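Local coordinates for protein mirolysin (Tannerella forsythia, PDB 7OD0) that probably cleaves peptide bonds as a zinc-dependent metallopeptidase of the pappalysin family, at residues Ala168-Gly173 and Asn228-Thr233. Residues are numbered along the deposited sequence; the frame is centred on the assembly and turned at random.
Sequences ATHEVG and NYMDYT. With ZN (zinc ion), chain J; V7Q (2,1,3-benzothiadiazol-4-ylmethanamine), chain G; ACT (acetate ion), chain I; EDO (1,2-ethanediol), chain H.
His170 and Met230 meet beside the zinc site. The methyl CE of Met230 sits over the centre of the His170 imidazole, 4.2 Å from the ring centroid and 5° off its normal, a CH-pi contact. The methionine chain is bent at chi2 (-46°) and chi3 (-61°), which turns CE onto the ring. C3 of the bound benzothiadiazole lies over the opposite face, offset toward the rim, so the ring has a neighbour on both sides. Its edge is held as well. ND1 of His170 donates to O of Tyr229 at 2.9 Å, on a lone pair and close to the ring plane. NE2 of His170 binds zinc at 2.0 Å. Carbonyl and zinc together fix the rotation of the ring. The type I turn from Asn228 to Asp231 places Met230 against His170, consistent with the Met-turn of metzincins. Next to His170 along the helix, CG2 of Thr169 lies over one face of the Tyr229 ring, 3.8 Å from its centroid. Tyr232 OH is hydrogen-bonded at 2.7 Å to atom O of the acetate on the zinc, an ion probably from the crystallisation liquor. His174 and His180 complete the protein ligands of the metal. Helix 166-175 carries the HExxH residues His170 and Glu171. Helix 27-40 packs on Thr169 and Tyr229, and strand 145-148 touches Ala168 and Glu171.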
loop_
_atom_site.group_PDB
_atom_site.type_symbol
_atom_site.label_atom_id
_atom_site.label_comp_id
_atom_site.label_asym_id
_atom_site.label_seq_id
_atom_site.Cartn_x
_atom_site.Cartn_y
_atom_site.Cartn_z
ATOM N N ALA A 168 -2.877 -3.076 1.950
ATOM C CA ALA A 168 -2.781 -2.146 0.801
ATOM C C ALA A 168 -2.013 -0.887 1.230
ATOM O O ALA A 168 -1.168 -0.436 0.451
ATOM C CB ALA A 168 -4.158 -1.809 0.294
ATOM N N THR A 169 -2.278 -0.340 2.427
ATOM C CA THR A 169 -1.535 0.844 2.956
ATOM C C THR A 169 -0.034 0.528 2.974
ATOM O O THR A 169 0.757 1.329 2.449
ATOM C CB THR A 169 -2.014 1.241 4.357
ATOM O OG1 THR A 169 -3.400 1.587 4.263
ATOM C CG2 THR A 169 -1.220 2.402 4.944
ATOM N N HIS A 170 0.344 -0.626 3.537
ATOM C CA HIS A 170 1.751 -1.098 3.647
ATOM C C HIS A 170 2.357 -1.233 2.235
ATOM O O HIS A 170 3.478 -0.735 2.014
ATOM C CB HIS A 170 1.756 -2.392 4.484
ATOM C CG HIS A 170 3.051 -3.119 4.605
ATOM N ND1 HIS A 170 3.758 -3.160 5.803
ATOM C CD2 HIS A 170 3.731 -3.899 3.734
ATOM C CE1 HIS A 170 4.847 -3.889 5.648
ATOM N NE2 HIS A 170 4.841 -4.383 4.389
ATOM N N GLU A 171 1.656 -1.899 1.315
ATOM C CA GLU A 171 2.137 -2.148 -0.067
ATOM C C GLU A 171 2.238 -0.830 -0.842
ATOM O O GLU A 171 3.207 -0.640 -1.606
ATOM C CB GLU A 171 1.228 -3.130 -0.814
ATOM C CG GLU A 171 1.209 -4.543 -0.239
ATOM C CD GLU A 171 2.542 -5.197 0.092
ATOM O OE1 GLU A 171 3.596 -4.750 -0.448
ATOM O OE2 GLU A 171 2.520 -6.185 0.882
ATOM N N VAL A 172 1.266 0.052 -0.714
ATOM C CA VAL A 172 1.381 1.371 -1.386
ATOM C C VAL A 172 2.598 2.097 -0.806
ATOM O O VAL A 172 3.350 2.702 -1.604
ATOM C CB VAL A 172 0.065 2.147 -1.329
ATOM C CG1 VAL A 172 0.237 3.572 -1.796
ATOM C CG2 VAL A 172 -1.011 1.427 -2.135
ATOM N N GLY A 173 2.852 1.956 0.501
ATOM C CA GLY A 173 4.096 2.427 1.144
ATOM C C GLY A 173 5.360 1.995 0.379
ATOM O O GLY A 173 6.183 2.859 0.056
ATOM N N ASN A 228 3.603 1.665 13.279
ATOM C CA ASN A 228 3.921 2.176 11.923
ATOM C C ASN A 228 3.375 1.203 10.865
ATOM O O ASN A 228 3.581 -0.023 11.023
ATOM C CB ASN A 228 5.437 2.353 11.736
ATOM C CG ASN A 228 5.762 3.228 10.549
ATOM O OD1 ASN A 228 5.842 2.762 9.422
ATOM N ND2 ASN A 228 5.898 4.517 10.791
ATOM N N TYR A 229 2.796 1.720 9.774
ATOM C CA TYR A 229 2.228 0.900 8.678
ATOM C C TYR A 229 3.268 -0.056 8.089
ATOM O O TYR A 229 2.853 -1.109 7.580
ATOM C CB TYR A 229 1.632 1.773 7.574
ATOM C CG TYR A 229 0.485 2.606 8.059
ATOM C CD1 TYR A 229 -0.605 2.006 8.663
ATOM C CD2 TYR A 229 0.501 3.985 7.938
ATOM C CE1 TYR A 229 -1.675 2.753 9.109
ATOM C CE2 TYR A 229 -0.552 4.751 8.398
ATOM C CZ TYR A 229 -1.627 4.136 9.011
ATOM O OH TYR A 229 -2.683 4.863 9.477
ATOM N N MET A 230 4.557 0.291 8.161
ATOM C CA MET A 230 5.645 -0.470 7.509
ATOM C C MET A 230 6.234 -1.526 8.471
ATOM O O MET A 230 7.307 -2.052 8.179
ATOM C CB MET A 230 6.733 0.497 7.021
ATOM C CG MET A 230 6.214 1.533 6.074
ATOM S SD MET A 230 5.122 0.886 4.774
ATOM C CE MET A 230 6.224 -0.250 3.941
ATOM N N ASP A 231 5.544 -1.852 9.565
ATOM C CA ASP A 231 5.885 -3.039 10.388
ATOM C C ASP A 231 4.986 -4.192 9.929
ATOM O O ASP A 231 4.255 -4.030 8.918
ATOM C CB ASP A 231 5.809 -2.732 11.883
ATOM C CG ASP A 231 6.779 -3.579 12.693
ATOM O OD1 ASP A 231 7.197 -4.644 12.184
ATOM O OD2 ASP A 231 7.072 -3.199 13.837
ATOM N N TYR A 232 5.051 -5.333 10.610
ATOM C CA TYR A 232 4.272 -6.531 10.214
ATOM C C TYR A 232 3.156 -6.810 11.238
ATOM O O TYR A 232 2.690 -7.965 11.356
ATOM C CB TYR A 232 5.234 -7.702 10.054
ATOM C CG TYR A 232 5.859 -7.888 8.700
ATOM C CD1 TYR A 232 5.391 -7.255 7.558
ATOM C CD2 TYR A 232 6.872 -8.825 8.548
ATOM C CE1 TYR A 232 5.940 -7.524 6.314
ATOM C CE2 TYR A 232 7.461 -9.066 7.320
ATOM C CZ TYR A 232 6.980 -8.427 6.197
ATOM O OH TYR A 232 7.530 -8.701 4.977
ATOM N N THR A 233 2.696 -5.780 11.936
ATOM C CA THR A 233 1.699 -5.945 13.026
ATOM C C THR A 233 0.296 -6.065 12.429
ATOM O O THR A 233 0.115 -5.813 11.252
ATOM C CB THR A 233 1.808 -4.803 14.044
ATOM O OG1 THR A 233 1.882 -3.573 13.335
ATOM C CG2 THR A 233 3.037 -4.927 14.920
HETATM ZN ZN ZN J . 6.474 -5.102 3.455
HETATM N N1 V7Q G . 0.722 -5.582 8.414
HETATM C C1 V7Q G . 1.070 -5.249 7.016
HETATM C C2 V7Q G . 1.578 -6.407 6.189
HETATM C C3 V7Q G . 1.628 -6.331 4.796
HETATM C C4 V7Q G . 2.125 -7.361 4.014
HETATM C C5 V7Q G . 2.575 -8.524 4.562
HETATM C C6 V7Q G . 2.536 -8.648 5.969
HETATM N N2 V7Q G . 2.925 -9.719 6.694
HETATM S S1 V7Q G . 2.448 -9.405 8.205
HETATM N N3 V7Q G . 2.040 -7.847 8.093
HETATM C C7 V7Q G . 2.033 -7.574 6.776
HETATM C C ACT I . 6.072 -7.178 1.843
HETATM O O ACT I . 6.614 -7.128 2.949
HETATM O OXT ACT I . 4.912 -6.809 1.648
HETATM C CH3 ACT I . 6.892 -7.667 0.634
HETATM C C1 EDO H . -1.060 8.771 9.806
HETATM O O1 EDO H . 0.233 9.249 9.734
HETATM C C2 EDO H . -1.628 8.248 8.610
HETATM O O2 EDO H . -2.865 7.675 8.912
#